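Local structure of hydrogenase expression/formation protein HypE (Desulfovibrio vulgaris subsp. vulgaris, 2Z1U) at residues A[69-75]-A[109-114]; A[119-123]-A[200-204]; A[227-232]-A[331-335]; A[240-246]-A[318-324]. The protein binds ATP and magnesium and takes part in hydrogenase maturation, probably by using ATP to make the cyanide ligands of the metal centre. All coordinates share one frame; numbering follows the deposited sequence.

Contact 1: A[69-75]-A[109-114]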
loop_
_atom_site.group_PDB
_atom_site.type_symbol
_atom_site.label_atom_id
_atom_site.label_comp_id
_atom_site.label_asym_id
_atom_site.label_seq_id
_atom_site.Cartn_x
_atom_site.Cartn_y
_atom_site.Cartn_z
ATOM N N ASP A 69 1.798 12.312 -14.406
ATOM C CA ASP A 69 2.778 11.248 -14.353
ATOM C C ASP A 69 2.341 10.216 -13.315
ATOM O O ASP A 69 1.291 10.383 -12.679
ATOM C CB ASP A 69 4.205 11.793 -14.106
ATOM C CG ASP A 69 4.334 12.613 -12.816
ATOM O OD1 ASP A 69 3.872 12.154 -11.739
ATOM O OD2 ASP A 69 4.939 13.707 -12.879
ATOM N N ILE A 70 3.125 9.149 -13.150
ATOM C CA ILE A 70 2.807 8.098 -12.151
ATOM C C ILE A 70 2.687 8.634 -10.705
ATOM O O ILE A 70 1.902 8.119 -9.912
ATOM C CB ILE A 70 3.792 6.903 -12.241
ATOM C CG1 ILE A 70 3.250 5.672 -11.498
ATOM C CG2 ILE A 70 5.197 7.303 -11.756
ATOM C CD1 ILE A 70 4.069 4.427 -11.715
ATOM N N GLY A 71 3.448 9.678 -10.381
ATOM C CA GLY A 71 3.365 10.312 -9.070
ATOM C C GLY A 71 2.085 11.097 -8.865
ATOM O O GLY A 71 1.460 11.053 -7.816
ATOM N N THR A 72 1.702 11.825 -9.886
ATOM C CA THR A 72 0.467 12.551 -9.887
ATOM C C THR A 72 -0.718 11.543 -9.758
ATOM O O THR A 72 -1.634 11.735 -8.941
ATOM C CB THR A 72 0.472 13.399 -11.181
ATOM O OG1 THR A 72 0.408 14.803 -10.896
ATOM C CG2 THR A 72 -0.498 12.950 -12.185
ATOM N N LEU A 73 -0.672 10.462 -10.539
ATOM C CA LEU A 73 -1.680 9.387 -10.443
ATOM C C LEU A 73 -1.716 8.743 -9.048
ATOM O O LEU A 73 -2.798 8.541 -8.464
ATOM C CB LEU A 73 -1.403 8.311 -11.508
ATOM C CG LEU A 73 -2.254 8.202 -12.782
ATOM C CD1 LEU A 73 -2.824 9.531 -13.284
ATOM C CD2 LEU A 73 -1.553 7.384 -13.907
ATOM N N ALA A 74 -0.528 8.440 -8.516
ATOM C CA ALA A 74 -0.402 7.785 -7.219
ATOM C C ALA A 74 -1.078 8.582 -6.077
ATOM O O ALA A 74 -1.775 8.004 -5.230
ATOM C CB ALA A 74 1.057 7.514 -6.915
ATOM N N VAL A 75 -0.893 9.902 -6.069
ATOM C CA VAL A 75 -1.577 10.755 -5.083
ATOM C C VAL A 75 -3.074 10.995 -5.405
ATOM O O VAL A 75 -3.943 10.678 -4.578
ATOM C CB VAL A 75 -0.801 12.073 -4.841
ATOM C CG1 VAL A 75 -1.581 13.018 -3.949
ATOM C CG2 VAL A 75 0.564 11.749 -4.200
ATOM N N ARG A 109 11.761 13.588 -10.152
ATOM C CA ARG A 109 10.613 14.218 -10.802
ATOM C C ARG A 109 9.286 13.623 -10.317
ATOM O O ARG A 109 8.322 14.350 -10.075
ATOM C CB ARG A 109 10.706 14.079 -12.317
ATOM C CG ARG A 109 11.719 15.013 -12.971
ATOM C CD ARG A 109 11.499 15.046 -14.484
ATOM N NE ARG A 109 12.082 13.879 -15.150
ATOM C CZ ARG A 109 11.700 13.408 -16.337
ATOM N NH1 ARG A 109 10.710 13.985 -17.022
ATOM N NH2 ARG A 109 12.312 12.341 -16.840
ATOM N N VAL A 110 9.252 12.301 -10.165
ATOM C CA VAL A 110 8.044 11.602 -9.707
ATOM C C VAL A 110 7.746 11.947 -8.246
ATOM O O VAL A 110 6.598 12.243 -7.889
ATOM C CB VAL A 110 8.177 10.081 -9.873
ATOM C CG1 VAL A 110 7.026 9.355 -9.152
ATOM C CG2 VAL A 110 8.208 9.709 -11.353
ATOM N N VAL A 111 8.792 11.917 -7.419
ATOM C CA VAL A 111 8.703 12.294 -6.009
ATOM C C VAL A 111 8.246 13.752 -5.867
ATOM O O VAL A 111 7.357 14.041 -5.067
ATOM C CB VAL A 111 10.045 12.037 -5.253
ATOM C CG1 VAL A 111 10.017 12.674 -3.886
ATOM C CG2 VAL A 111 10.300 10.530 -5.135
ATOM N N ALA A 112 8.852 14.658 -6.639
ATOM C CA ALA A 112 8.421 16.069 -6.689
ATOM C C ALA A 112 6.927 16.222 -7.040
ATOM O O ALA A 112 6.211 16.999 -6.399
ATOM C CB ALA A 112 9.290 16.864 -7.674
ATOM N N SER A 113 6.469 15.491 -8.056
ATOM C CA SER A 113 5.055 15.447 -8.400
ATOM C C SER A 113 4.160 15.004 -7.245
ATOM O O SER A 113 3.111 15.599 -7.025
ATOM C CB SER A 113 4.811 14.520 -9.594
ATOM O OG SER A 113 5.180 15.151 -10.805
ATOM N N MET A 114 4.557 13.950 -6.531
ATOM C CA MET A 114 3.789 13.481 -5.373
ATOM C C MET A 114 3.675 14.516 -4.269
ATOM O O MET A 114 2.578 14.742 -3.757
ATOM C CB MET A 114 4.333 12.152 -4.823
ATOM C CG MET A 114 4.232 11.029 -5.822
ATOM S SD MET A 114 4.875 9.449 -5.281
ATOM C CE MET A 114 3.709 8.959 -4.014
HETATM O O HOH W 1 1.888 17.419 -9.135
#
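Met114, Ser113 and Val110 of helix 104-121 pack on Gly71, Asp69 and Ile70 at the start of helix 70-83, and the two axes run at 33° to each other with a closest approach of 7.6 Å between the short segments. Gly71 is what lets the helices come so near: its CA lies 3.4 Å from CG of Met114, tighter than usual for two carbons, and Val110 CG1 rests on that same CA. Beyond CG the methionine chain bends at chi3 (69°), which carries CE to the methyl of Ala74, while Met114 CB meets Val75 CG2 at 3.8 Å. The same Val110 CG1 also reaches Ile70 CG2, at 3.8 Å. Ser113 supplies the polar part. Its OG donates to Asp69 OD2 over a short 2.5 Å, on the syn lone pair of that oxygen. The other carboxylate oxygen, OD1, takes the backbone N of Thr72 at 2.9 Å and, more weakly, that of Gly71. Asp69 is thus the N-cap of helix 70-83 and a tie to the second helix at once, and the bonds at both oxygens should hold the carboxylate from turning. A water donates to Ser113 O at 3.0 Å and, weakly, to Thr72 OG1; both residues are partly exposed. The Met114 side chain is about 7 Å from a bound ATP. Both helices pack against the mixed sheet of the N-terminal domain: Ile70 and Val110 touch Met141 and Ile143 of strand 141-151, whereas Met114 reaches Cys94 and Phe96 of strand 87-99 and Phe31 of helix 17-31.

Contact 2: A[119-123]-A[200-204]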
loop_
_atom_site.group_PDB
_atom_site.type_symbol
_atom_site.label_atom_id
_atom_site.label_comp_id
_atom_site.label_asym_id
_atom_site.label_seq_id
_atom_site.Cartn_x
_atom_site.Cartn_y
_atom_site.Cartn_z
ATOM N N ARG A 119 0.318 18.324 -1.286
ATOM C CA ARG A 119 0.127 19.693 -0.778
ATOM C C ARG A 119 -1.161 20.301 -1.293
ATOM O O ARG A 119 -1.915 20.887 -0.519
ATOM C CB ARG A 119 1.281 20.621 -1.165
ATOM C CG ARG A 119 2.519 20.416 -0.369
ATOM C CD ARG A 119 3.621 21.393 -0.787
ATOM N NE ARG A 119 4.815 20.591 -0.995
ATOM C CZ ARG A 119 5.451 20.450 -2.152
ATOM N NH1 ARG A 119 5.066 21.125 -3.228
ATOM N NH2 ARG A 119 6.507 19.647 -2.211
ATOM N N GLU A 120 -1.388 20.167 -2.597
ATOM C CA GLU A 120 -2.572 20.733 -3.251
ATOM C C GLU A 120 -3.854 20.085 -2.761
ATOM O O GLU A 120 -4.872 20.759 -2.619
ATOM C CB GLU A 120 -2.455 20.628 -4.783
ATOM C CG GLU A 120 -1.262 21.469 -5.302
ATOM C CD GLU A 120 -1.241 21.680 -6.811
ATOM O OE1 GLU A 120 -1.975 20.964 -7.533
ATOM O OE2 GLU A 120 -0.476 22.573 -7.267
ATOM N N ALA A 121 -3.793 18.780 -2.491
ATOM C CA ALA A 121 -4.921 18.059 -1.915
ATOM C C ALA A 121 -5.118 18.263 -0.406
ATOM O O ALA A 121 -6.129 17.818 0.144
ATOM C CB ALA A 121 -4.850 16.545 -2.275
ATOM N N GLY A 122 -4.163 18.908 0.270
ATOM C CA GLY A 122 -4.275 19.129 1.717
ATOM C C GLY A 122 -4.049 17.853 2.516
ATOM O O GLY A 122 -4.646 17.646 3.570
ATOM N N VAL A 123 -3.153 17.020 2.001
ATOM C CA VAL A 123 -2.894 15.689 2.488
ATOM C C VAL A 123 -1.377 15.567 2.798
ATOM O O VAL A 123 -0.559 16.267 2.208
ATOM C CB VAL A 123 -3.451 14.701 1.384
ATOM C CG1 VAL A 123 -2.415 13.775 0.795
ATOM C CG2 VAL A 123 -4.740 14.016 1.825
ATOM N N SER A 200 -7.116 15.864 -8.174
ATOM C CA SER A 200 -7.718 15.573 -6.882
ATOM C C SER A 200 -9.133 16.114 -6.784
ATOM O O SER A 200 -9.369 17.277 -7.069
ATOM C CB SER A 200 -6.848 16.230 -5.771
ATOM O OG SER A 200 -5.919 15.269 -5.335
ATOM N N LEU A 201 -10.057 15.270 -6.337
ATOM C CA LEU A 201 -11.485 15.607 -6.277
ATOM C C LEU A 201 -12.026 15.730 -4.859
ATOM O O LEU A 201 -13.224 15.891 -4.666
ATOM C CB LEU A 201 -12.304 14.539 -7.042
ATOM C CG LEU A 201 -11.976 14.317 -8.527
ATOM C CD1 LEU A 201 -12.826 13.163 -9.078
ATOM C CD2 LEU A 201 -12.175 15.599 -9.317
ATOM N N ASN A 202 -11.145 15.677 -3.867
ATOM C CA ASN A 202 -11.577 15.742 -2.463
ATOM C C ASN A 202 -12.360 17.001 -2.087
ATOM O O ASN A 202 -13.309 16.937 -1.292
ATOM C CB ASN A 202 -10.407 15.488 -1.483
ATOM C CG ASN A 202 -9.248 16.450 -1.673
ATOM O OD1 ASN A 202 -8.803 16.698 -2.785
ATOM N ND2 ASN A 202 -8.737 16.974 -0.575
ATOM N N ARG A 203 -11.947 18.145 -2.631
ATOM C CA ARG A 203 -12.602 19.420 -2.319
ATOM C C ARG A 203 -14.029 19.499 -2.911
ATOM O O ARG A 203 -14.953 19.934 -2.227
ATOM C CB ARG A 203 -11.726 20.603 -2.744
ATOM C CG ARG A 203 -10.399 20.661 -1.931
ATOM C CD ARG A 203 -9.441 21.726 -2.427
ATOM N NE ARG A 203 -8.103 21.498 -1.851
ATOM C CZ ARG A 203 -7.629 22.079 -0.748
ATOM N NH1 ARG A 203 -8.352 22.972 -0.077
ATOM N NH2 ARG A 203 -6.404 21.786 -0.319
ATOM N N VAL A 204 -14.213 19.075 -4.162
ATOM C CA VAL A 204 -15.581 18.993 -4.730
ATOM C C VAL A 204 -16.461 18.040 -3.910
ATOM O O VAL A 204 -17.613 18.359 -3.639
ATOM C CB VAL A 204 -15.623 18.536 -6.232
ATOM C CG1 VAL A 204 -16.940 19.013 -6.911
ATOM C CG2 VAL A 204 -14.488 19.131 -6.981
#
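Ala121 and Ser200 bring the two backbones nearest, with 6.2 Å between their CA atoms, where helix 104-121 ends in a Schellman motif at Gly122 (phi 73°) and the chain at 200-204 turns into helix 202-212. Two side chains from the start of that second helix reach back to carbonyls of the last turn of the first. Asn202 ND2 donates to Ala121 O at 2.8 Å, arriving in the carbonyl plane on a lone pair, although the oxygen is somewhat tilted from the amide plane. Arg203, its chain extended from CG to NE, grips Glu120 O: NH2 comes within 2.9 Å from above the carbonyl plane, and NE adds a weak bond at 3.4 Å. Next to the Asn202 bond, Ala121 CB sits 3.5 Å from Ser200 OG. Ser200 and Asn202 also lean on Val79 of helix 70-83, which places the contact where the N-terminal and C-terminal domains of the AIR synthase type meet. Every bond across it runs from a side-chain N-H to a main-chain carbonyl at a helix C terminus, so the cationic guanidinium probably gains from the partial negative charge there, and the two domains are joined without a salt bridge between these segments.

Contact 3: A[227-232]-A[331-335]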
loop_
_atom_site.group_PDB
_atom_site.type_symbol
_atom_site.label_atom_id
_atom_site.label_comp_id
_atom_site.label_asym_id
_atom_site.label_seq_id
_atom_site.Cartn_x
_atom_site.Cartn_y
_atom_site.Cartn_z
ATOM N N ALA A 227 -18.645 3.151 -18.461
ATOM C CA ALA A 227 -19.541 2.014 -18.683
ATOM C C ALA A 227 -19.359 0.944 -17.606
ATOM O O ALA A 227 -20.338 0.491 -17.026
ATOM C CB ALA A 227 -19.365 1.451 -20.074
ATOM N N THR A 228 -18.133 0.623 -17.147
ATOM C CA THR A 228 -18.098 -0.490 -16.236
ATOM C C THR A 228 -18.247 0.018 -14.759
ATOM O O THR A 228 -18.924 -0.750 -13.967
ATOM C CB THR A 228 -16.829 -1.359 -16.316
ATOM O OG1 THR A 228 -16.738 -1.956 -17.616
ATOM C CG2 THR A 228 -16.869 -2.455 -15.262
ATOM N N THR A 229 -18.055 1.338 -14.403
ATOM C CA THR A 229 -18.526 1.795 -13.075
ATOM C C THR A 229 -20.044 1.903 -12.967
ATOM O O THR A 229 -20.581 1.640 -11.893
ATOM C CB THR A 229 -17.856 3.104 -12.462
ATOM O OG1 THR A 229 -18.794 4.183 -12.475
ATOM C CG2 THR A 229 -16.604 3.487 -13.161
ATOM N N LEU A 230 -20.739 2.280 -14.055
ATOM C CA LEU A 230 -22.212 2.260 -14.031
ATOM C C LEU A 230 -22.762 0.834 -13.874
ATOM O O LEU A 230 -23.798 0.627 -13.235
ATOM C CB LEU A 230 -22.823 2.934 -15.272
ATOM C CG LEU A 230 -22.580 4.447 -15.387
ATOM C CD1 LEU A 230 -23.163 4.957 -16.692
ATOM C CD2 LEU A 230 -23.131 5.210 -14.185
ATOM N N ASN A 231 -22.091 -0.138 -14.478
ATOM C CA ASN A 231 -22.490 -1.551 -14.334
ATOM C C ASN A 231 -22.274 -2.035 -12.893
ATOM O O ASN A 231 -23.103 -2.781 -12.348
ATOM C CB ASN A 231 -21.688 -2.430 -15.283
ATOM C CG ASN A 231 -22.332 -2.568 -16.620
ATOM O OD1 ASN A 231 -22.003 -1.841 -17.555
ATOM N ND2 ASN A 231 -23.281 -3.478 -16.722
ATOM N N GLU A 232 -21.161 -1.599 -12.283
ATOM C CA GLU A 232 -20.866 -1.931 -10.885
ATOM C C GLU A 232 -21.965 -1.393 -9.989
ATOM O O GLU A 232 -22.531 -2.125 -9.181
ATOM C CB GLU A 232 -19.524 -1.345 -10.432
ATOM C CG GLU A 232 -18.331 -1.910 -11.150
ATOM C CD GLU A 232 -17.048 -1.232 -10.696
ATOM O OE1 GLU A 232 -15.963 -1.769 -10.979
ATOM O OE2 GLU A 232 -17.130 -0.204 -10.014
ATOM N N LEU A 331 -24.717 -1.131 -22.536
ATOM C CA LEU A 331 -23.316 -0.964 -22.160
ATOM C C LEU A 331 -22.912 -2.058 -21.177
ATOM O O LEU A 331 -23.069 -1.892 -19.970
ATOM C CB LEU A 331 -23.064 0.420 -21.518
ATOM C CG LEU A 331 -23.368 1.712 -22.294
ATOM C CD1 LEU A 331 -22.958 2.972 -21.462
ATOM C CD2 LEU A 331 -22.679 1.711 -23.643
ATOM N N SER A 332 -22.379 -3.164 -21.683
ATOM C CA SER A 332 -21.915 -4.252 -20.818
ATOM C C SER A 332 -20.443 -4.089 -20.473
ATOM O O SER A 332 -19.757 -3.265 -21.070
ATOM C CB SER A 332 -22.167 -5.608 -21.479
ATOM O OG SER A 332 -23.531 -5.736 -21.826
ATOM N N MET A 333 -19.968 -4.857 -19.491
ATOM C CA MET A 333 -18.568 -4.903 -19.104
ATOM C C MET A 333 -17.699 -5.545 -20.208
ATOM O O MET A 333 -18.150 -6.436 -20.949
ATOM C CB MET A 333 -18.327 -5.593 -17.786
ATOM C CG MET A 333 -18.668 -4.774 -16.534
ATOM S SD MET A 333 -18.112 -5.578 -14.993
ATOM C CE MET A 333 -19.069 -4.685 -13.776
ATOM N N LEU A 334 -16.400 -5.088 -20.261
ATOM C CA LEU A 334 -15.330 -5.333 -21.297
ATOM C C LEU A 334 -15.239 -6.791 -21.734
ATOM O O LEU A 334 -16.144 -7.591 -21.978
ATOM C CB LEU A 334 -13.996 -4.887 -20.695
ATOM C CG LEU A 334 -13.887 -3.410 -20.305
ATOM C CD1 LEU A 334 -12.615 -3.178 -19.505
ATOM C CD2 LEU A 334 -13.903 -2.542 -21.552
ATOM N N GLU A 335 -13.945 -7.156 -22.017
ATOM C CA GLU A 335 -13.488 -8.405 -22.678
ATOM C C GLU A 335 -12.067 -8.772 -22.256
ATOM O O GLU A 335 -11.547 -9.831 -22.630
ATOM C CB GLU A 335 -13.544 -8.233 -24.199
ATOM C CG GLU A 335 -14.937 -8.386 -24.804
ATOM C CD GLU A 335 -15.312 -7.239 -25.732
ATOM O OE1 GLU A 335 -16.189 -7.444 -26.607
ATOM O OE2 GLU A 335 -14.739 -6.130 -25.574
#
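Met333 crosses Thr228 with its chain at about a right angle to the threonine side chain, and ends against Asn231 and Glu232, one turn further along the helix. Its CG stands anti to its own carbonyl carbon (chi1 -77°) and the rest is fully extended, which carries CE along the helix surface to Asn231 CB at 3.8 Å and Glu232 CG at 3.9 Å. Thr228 holds OG1 anti to its carbonyl carbon (chi1 -63°), where it meets Met333 and Leu334. That hydroxyl faces carbon, with Leu334 CG at 4.2 Å, and it is buried with no polar partner in the model. These residues belong to helix 225-237 of the C-terminal domain of the AIR synthase (PurM-like) type, and the tail that follows strand 328-330 wraps over it close to an ATP site; the side chain of Glu232 is about 5 Å from the nucleotide. Glu232 stretches beyond CG, and its carboxylate is held from outside the segments: OE1 bonds to His20 of the second subunit and OE2 forms a salt bridge with Arg219. Further back along the helix, Leu331 turns its side chain to Ala227, and both CB and CD1 of the leucine meet the alanine methyl at 4.1 Å. Tyr267 packs on both Ala227 and Leu331 and hydrogen-bonds through OH to Ser332 O.

Contact 4: A[240-246]-A[318-324]; sequences VCHVLET and QVVMETA
Val243 and Met321 meet on the buried face of a parallel strand pair in which residues 240-244 run beside 319-322, their axes 4.5 Å apart at closest. Backbone bonds alternate from Cys241 N to Gln318 O through to Glu245 N and Glu322 O (2.8 Å). On this face, which bears Cys241, Val243, Val319 and Met321, Val243 CG1 meets Met321 CG at 3.9 Å, and the methionine bends at chi3 so that CE lies 3.6 Å from Glu245 CD. Glu245 itself, with CG anti to the backbone N (chi1 -172°), extends along residues 321-324, and OE1 accepts from Ala324 N at 2.9 Å on its anti lone pair. The face of His242, Leu244, Val320 and Glu322 is more open to solvent. There Val320 CG1 lies over one face of the His242 ring, offset toward its rim, 4.0 Å from the centroid in a CH-pi contact. The Leu244 side chain lies alongside that of the exposed Glu322, with Leu244 CD1 3.6 Å from Glu322 CD. At this end a water accepts from Thr246 N and donates to Glu322 O, which also takes Glu245 N. In the mixed sheet, strand 240-244 has antiparallel strand 300-306 on its other edge and strand 319-322 has antiparallel 328-330, while helix 225-237 closes the buried face, Leu230 lying on Val243 and Val319 and Ala234 on Cys241.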
loop_
_atom_site.group_PDB
_atom_site.type_symbol
_atom_site.label_atom_id
_atom_site.label_comp_id
_atom_site.label_asym_id
_atom_site.label_seq_id
_atom_site.Cartn_x
_atom_site.Cartn_y
_atom_site.Cartn_z
ATOM N N VAL A 240 -31.312 -0.428 -12.633
ATOM C CA VAL A 240 -30.821 -0.237 -13.982
ATOM C C VAL A 240 -30.491 1.231 -14.200
ATOM O O VAL A 240 -31.247 2.118 -13.789
ATOM C CB VAL A 240 -31.747 -0.917 -15.079
ATOM C CG1 VAL A 240 -33.125 -1.309 -14.526
ATOM C CG2 VAL A 240 -31.839 -0.109 -16.355
ATOM N N CYS A 241 -29.311 1.483 -14.763
ATOM C CA CYS A 241 -28.901 2.842 -15.073
ATOM C C CYS A 241 -29.283 3.156 -16.504
ATOM O O CYS A 241 -29.004 2.369 -17.417
ATOM C CB CYS A 241 -27.395 3.026 -14.838
ATOM S SG CYS A 241 -26.910 2.913 -13.100
ATOM N N HIS A 242 -29.985 4.273 -16.689
ATOM C CA HIS A 242 -30.347 4.756 -18.016
ATOM C C HIS A 242 -29.554 6.024 -18.324
ATOM O O HIS A 242 -29.599 6.983 -17.572
ATOM C CB HIS A 242 -31.859 5.008 -18.122
ATOM C CG HIS A 242 -32.667 3.752 -18.249
ATOM N ND1 HIS A 242 -33.118 3.273 -19.461
ATOM C CD2 HIS A 242 -33.078 2.857 -17.316
ATOM C CE1 HIS A 242 -33.785 2.146 -19.270
ATOM N NE2 HIS A 242 -33.773 1.870 -17.979
ATOM N N VAL A 243 -28.834 6.012 -19.435
ATOM C CA VAL A 243 -27.904 7.075 -19.780
ATOM C C VAL A 243 -28.215 7.614 -21.181
ATOM O O VAL A 243 -28.676 6.869 -22.042
ATOM C CB VAL A 243 -26.446 6.561 -19.638
ATOM C CG1 VAL A 243 -25.506 7.223 -20.645
ATOM C CG2 VAL A 243 -25.954 6.832 -18.202
ATOM N N LEU A 244 -28.006 8.915 -21.392
ATOM C CA LEU A 244 -28.279 9.538 -22.695
ATOM C C LEU A 244 -26.960 9.827 -23.416
ATOM O O LEU A 244 -26.153 10.649 -22.933
ATOM C CB LEU A 244 -29.085 10.834 -22.513
ATOM C CG LEU A 244 -29.630 11.528 -23.775
ATOM C CD1 LEU A 244 -30.595 10.631 -24.583
ATOM C CD2 LEU A 244 -30.300 12.850 -23.407
ATOM N N GLU A 245 -26.741 9.175 -24.564
ATOM C CA GLU A 245 -25.435 9.273 -25.258
ATOM C C GLU A 245 -24.975 10.721 -25.495
ATOM O O GLU A 245 -23.808 11.052 -25.262
ATOM C CB GLU A 245 -25.419 8.507 -26.592
ATOM C CG GLU A 245 -24.010 8.425 -27.223
ATOM C CD GLU A 245 -23.944 7.497 -28.429
ATOM O OE1 GLU A 245 -24.927 7.406 -29.161
ATOM O OE2 GLU A 245 -22.902 6.865 -28.665
ATOM N N THR A 246 -25.895 11.549 -25.972
ATOM C CA THR A 246 -25.595 12.928 -26.335
ATOM C C THR A 246 -25.212 13.775 -25.121
ATOM O O THR A 246 -24.571 14.796 -25.291
ATOM C CB THR A 246 -26.742 13.635 -27.093
ATOM O OG1 THR A 246 -27.964 13.556 -26.341
ATOM C CG2 THR A 246 -26.934 13.047 -28.496
ATOM N N GLN A 318 -28.104 -3.866 -15.210
ATOM C CA GLN A 318 -27.843 -3.492 -16.599
ATOM C C GLN A 318 -27.776 -1.983 -16.814
ATOM O O GLN A 318 -28.376 -1.207 -16.075
ATOM C CB GLN A 318 -28.862 -4.142 -17.553
ATOM C CG GLN A 318 -28.692 -5.657 -17.671
ATOM C CD GLN A 318 -29.356 -6.240 -18.922
ATOM O OE1 GLN A 318 -30.549 -6.054 -19.158
ATOM N NE2 GLN A 318 -28.575 -6.962 -19.714
ATOM N N VAL A 319 -27.026 -1.577 -17.830
ATOM C CA VAL A 319 -26.851 -0.167 -18.141
ATOM C C VAL A 319 -27.282 0.064 -19.584
ATOM O O VAL A 319 -26.646 -0.441 -20.509
ATOM C CB VAL A 319 -25.390 0.262 -17.973
ATOM C CG1 VAL A 319 -25.223 1.735 -18.356
ATOM C CG2 VAL A 319 -24.924 0.034 -16.522
ATOM N N VAL A 320 -28.356 0.827 -19.762
ATOM C CA VAL A 320 -28.856 1.111 -21.097
ATOM C C VAL A 320 -28.756 2.568 -21.534
ATOM O O VAL A 320 -29.230 3.493 -20.852
ATOM C CB VAL A 320 -30.249 0.444 -21.386
ATOM C CG1 VAL A 320 -30.960 -0.009 -20.106
ATOM C CG2 VAL A 320 -31.148 1.299 -22.296
ATOM N N MET A 321 -28.103 2.756 -22.674
ATOM C CA MET A 321 -27.851 4.082 -23.205
ATOM C C MET A 321 -28.825 4.355 -24.323
ATOM O O MET A 321 -28.899 3.574 -25.301
ATOM C CB MET A 321 -26.407 4.192 -23.718
ATOM C CG MET A 321 -26.013 5.602 -24.173
ATOM S SD MET A 321 -24.235 5.806 -24.423
ATOM C CE MET A 321 -23.950 4.863 -25.919
ATOM N N GLU A 322 -29.593 5.434 -24.179
ATOM C CA GLU A 322 -30.346 5.941 -25.319
ATOM C C GLU A 322 -29.340 6.607 -26.255
ATOM O O GLU A 322 -28.638 7.549 -25.886
ATOM C CB GLU A 322 -31.442 6.928 -24.920
ATOM C CG GLU A 322 -32.159 7.467 -26.137
ATOM C CD GLU A 322 -33.246 8.460 -25.816
ATOM O OE1 GLU A 322 -33.698 8.483 -24.653
ATOM O OE2 GLU A 322 -33.640 9.222 -26.727
ATOM N N THR A 323 -29.283 6.068 -27.461
ATOM C CA THR A 323 -28.292 6.388 -28.468
ATOM C C THR A 323 -28.596 7.759 -29.133
ATOM O O THR A 323 -29.740 8.214 -29.097
ATOM C CB THR A 323 -28.326 5.210 -29.454
ATOM O OG1 THR A 323 -27.333 4.228 -29.066
ATOM C CG2 THR A 323 -28.172 5.628 -30.881
ATOM N N ALA A 324 -27.579 8.397 -29.736
ATOM C CA ALA A 324 -27.773 9.674 -30.470
ATOM C C ALA A 324 -28.658 9.533 -31.691
ATOM O O ALA A 324 -29.218 10.516 -32.194
ATOM C CB ALA A 324 -26.429 10.250 -30.883
HETATM O O HOH W 2 -28.601 10.262 -26.951
#

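How the contacts relate
From the N terminus, contact 1 closes first, bringing helix 104-121 back beside helix 70-83 after the intervening strands. The same helix then ends in contact 2, whose nearest atoms are about 5 Å from those of contact 1; this second loop passes from the N-terminal to the C-terminal domain and ties them together. Contacts 3 and 4 follow entirely within the latter part of the chain. Contact 3 closes a long loop from helix 225-237 to the tail, and contact 4 falls wholly within it, pairing two strands of the sheet under that helix. They touch, with Leu331 N probably bonded to Val319 O, whereas contact 1 lies across the chain's centre from both.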